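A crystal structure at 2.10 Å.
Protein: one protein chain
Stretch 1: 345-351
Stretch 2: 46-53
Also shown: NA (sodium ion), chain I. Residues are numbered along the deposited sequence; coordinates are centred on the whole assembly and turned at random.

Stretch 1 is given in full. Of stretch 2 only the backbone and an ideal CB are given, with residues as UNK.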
# COMPACT_ATOMS: atom_id res chain seq x y z
N GLY C 345 -5.91 -8.33 42.71
CA GLY C 345 -4.96 -7.91 43.71
C GLY C 345 -5.24 -6.50 44.19
O GLY C 345 -6.33 -5.97 43.97
N PRO C 346 -4.26 -5.86 44.85
CA PRO C 346 -4.41 -4.50 45.38
C PRO C 346 -4.11 -3.42 44.34
O PRO C 346 -3.41 -3.66 43.35
CB PRO C 346 -3.40 -4.47 46.51
CG PRO C 346 -2.26 -5.25 45.92
CD PRO C 346 -2.96 -6.43 45.24
N LEU C 347 -4.64 -2.23 44.58
CA LEU C 347 -4.41 -1.10 43.70
C LEU C 347 -3.00 -0.59 43.95
O LEU C 347 -2.41 -0.86 45.00
CB LEU C 347 -5.46 -0.01 43.93
CG LEU C 347 -6.89 -0.50 43.72
CD1 LEU C 347 -7.86 0.67 43.80
CD2 LEU C 347 -7.00 -1.18 42.35
N ILE C 348 -2.49 0.15 42.99
CA ILE C 348 -1.13 0.67 43.01
C ILE C 348 -0.63 1.46 44.23
O ILE C 348 0.49 1.24 44.69
CB ILE C 348 -0.87 1.54 41.75
CG1 ILE C 348 0.61 1.91 41.66
CG2 ILE C 348 -1.74 2.78 41.79
CD1 ILE C 348 1.53 0.70 41.48
N HIS C 349 -1.45 2.36 44.75
CA HIS C 349 -1.01 3.21 45.85
C HIS C 349 -2.21 3.63 46.68
O HIS C 349 -3.33 3.72 46.17
CB HIS C 349 -0.32 4.42 45.21
CG HIS C 349 0.44 5.29 46.17
ND1 HIS C 349 -0.18 6.20 46.99
CD2 HIS C 349 1.77 5.41 46.40
CE1 HIS C 349 0.74 6.85 47.69
NE2 HIS C 349 1.93 6.39 47.35
N PRO C 350 -2.00 3.89 47.99
CA PRO C 350 -3.13 4.31 48.82
C PRO C 350 -3.82 5.57 48.28
O PRO C 350 -5.02 5.74 48.43
CB PRO C 350 -2.50 4.52 50.21
CG PRO C 350 -1.03 4.68 49.93
CD PRO C 350 -0.79 3.70 48.81
N GLU C 351 -3.05 6.45 47.65
CA GLU C 351 -3.62 7.66 47.09
C GLU C 351 -4.57 7.30 45.95
O GLU C 351 -5.59 7.96 45.75
CB GLU C 351 -2.52 8.60 46.58
CG GLU C 351 -1.84 9.39 47.68
CD GLU C 351 -0.63 10.17 47.18
OE1 GLU C 351 -0.66 10.64 46.02
OE2 GLU C 351 0.34 10.33 47.95
N UNK C 46 9.39 3.65 46.69
CA UNK C 46 8.30 3.02 45.96
C UNK C 46 7.76 1.94 46.88
O UNK C 46 8.51 1.11 47.40
CB UNK C 46 8.75 2.45 44.61
N UNK C 47 6.44 1.96 47.09
CA UNK C 47 5.78 1.02 47.97
C UNK C 47 5.36 -0.29 47.30
O UNK C 47 5.24 -0.38 46.07
CB UNK C 47 4.55 1.69 48.58
N UNK C 48 5.13 -1.30 48.13
CA UNK C 48 4.66 -2.61 47.69
C UNK C 48 3.16 -2.46 47.95
O UNK C 48 2.73 -2.46 49.10
CB UNK C 48 5.31 -3.79 48.42
N UNK C 49 2.35 -2.33 46.89
CA UNK C 49 0.89 -2.17 47.03
C UNK C 49 0.17 -3.21 47.87
O UNK C 49 -0.96 -2.98 48.30
CB UNK C 49 0.26 -2.17 45.64
N UNK C 50 0.81 -4.35 48.11
CA UNK C 50 0.20 -5.40 48.91
C UNK C 50 0.33 -5.14 50.41
O UNK C 50 -0.47 -5.64 51.20
CB UNK C 50 0.83 -6.75 48.56
N UNK C 51 1.32 -4.35 50.80
CA UNK C 51 1.54 -4.07 52.23
C UNK C 51 1.83 -2.60 52.54
O UNK C 51 1.86 -2.19 53.70
CB UNK C 51 2.70 -4.92 52.74
N UNK C 52 2.06 -1.82 51.49
CA UNK C 52 2.38 -0.41 51.63
C UNK C 52 3.70 -0.20 52.36
O UNK C 52 3.94 0.86 52.94
CB UNK C 52 1.25 0.31 52.37
N UNK C 53 4.54 -1.23 52.33
CA UNK C 53 5.87 -1.16 52.94
C UNK C 53 6.78 -0.68 51.82
O UNK C 53 6.48 -0.88 50.65
CB UNK C 53 6.32 -2.50 53.53
NA NA I . 5.36 0.44 43.73

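Position 46 has extended backbone angles, and its CA-to-CB bond points sideways to stretch 1, with no atom of that stretch within 5.5 Å of the ideal CB. Stretch 1 therefore sets no demand, but the sodium ion lies nearby, so a small side chain carrying oxygen would be well placed. The residue is Ser 46, whose OG binds the ion at 2.7 Å from NA.

At 47 the backbone is again extended, and CA-to-CB points toward stretch 1. The ideal CB stands 5.1 Å from His 349 CD2, with the ring of Pro 350 beyond, a gap too wide for alanine to fill. A medium-sized apolar side chain such as leucine, isoleucine or methionine could cover both rings. Leu 47, in rotamer m, t, places CD1 3.9 Å from His 349 NE2, approaching the imidazole obliquely, and 4.1 Å from Pro 350 CD. Meanwhile its main chain serves the ion, with O 2.5 Å from NA. A water on the same ion donates a hydrogen bond to Ile 348 O, so metal and water link the two stretches, between which no direct hydrogen bond forms.

Position 48 turns its CA-to-CB bond away from stretch 1, so the local backbone is the better guide. Its carbonyl receives the N-H groups of 51 and 52, marking a tight turn, and the free N-H of 50 invites an acceptor: aspartate, asparagine or serine would suit. Asp 48 supplies OD2, which accepts from the backbone N of position 50 at 2.9 Å and braces the turn.

At 49, phi is -53°, within proline's range, and CA-to-CB points toward stretch 1. The ideal CB lies only 3.0 Å from Leu 347 O and 4.0 Å from Pro 346 CG, leaving little room for a branched CB. A compact residue such as alanine or proline fits. Pro 49 folds its ring back onto its own nitrogen and packs its CB against stretch 1, 3.2 Å from Leu 347 O and 4.1 Å from Pro 346 CG.

Position 50 points sideways, its ideal CB 4.3 Å from Pro 346 CG. A small apolar side chain meets that ring without needing to reach. Ala 50 does so with its CB at the same 4.3 Å from Pro 346 CG.

Position 51 points away, so stretch 1 leaves the choice wide. Thr 51, in rotamer p, offers OG1 as acceptor of a weak bond, 3.3 Å from the backbone N of position 53.

At 52 phi is +64° and psi 23°, left-handed angles that favour glycine, asparagine or aspartate. The ideal CB points sideways, 5.3 Å from Pro 350 CD, so a short polar group can reach that proline. Asn 52 suits both demands: its side chain bends nearer, bringing OD1 3.3 Å from Pro 350 CD, while its amide is hydrogen-bonded elsewhere in the structure.

Position 53 is out of reach of stretch 1, and many polar residues would serve. Glu 53 closes the turn through its backbone, Asp 48 N donating to Glu 53 O at 2.9 Å.

Stretch 2 (46-53) SLDPATNE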
# COMPACT_ATOMS: atom_id res chain seq x y z
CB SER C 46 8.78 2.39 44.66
OG SER C 46 7.68 1.79 44.00
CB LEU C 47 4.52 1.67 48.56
CG LEU C 47 4.63 3.09 49.12
CD1 LEU C 47 3.27 3.55 49.61
CD2 LEU C 47 5.65 3.13 50.26
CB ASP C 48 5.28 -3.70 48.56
CG ASP C 48 4.65 -5.07 48.35
OD1 ASP C 48 5.25 -6.07 48.80
OD2 ASP C 48 3.56 -5.16 47.74
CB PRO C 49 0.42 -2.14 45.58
CG PRO C 49 1.44 -2.96 44.86
CD PRO C 49 2.73 -2.50 45.48
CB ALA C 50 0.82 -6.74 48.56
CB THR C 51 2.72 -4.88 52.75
OG1 THR C 51 3.90 -4.48 52.04
CG2 THR C 51 2.49 -6.37 52.53
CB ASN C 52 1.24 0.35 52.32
CG ASN C 52 0.06 0.58 51.39
OD1 ASN C 52 0.25 0.91 50.22
ND2 ASN C 52 -1.15 0.41 51.90
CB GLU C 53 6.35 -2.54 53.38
CG GLU C 53 5.40 -3.33 54.26
CD GLU C 53 5.51 -2.97 55.73
OE1 GLU C 53 5.20 -3.84 56.57
OE2 GLU C 53 5.89 -1.82 56.03
O HOH W 1 3.51 1.91 44.43
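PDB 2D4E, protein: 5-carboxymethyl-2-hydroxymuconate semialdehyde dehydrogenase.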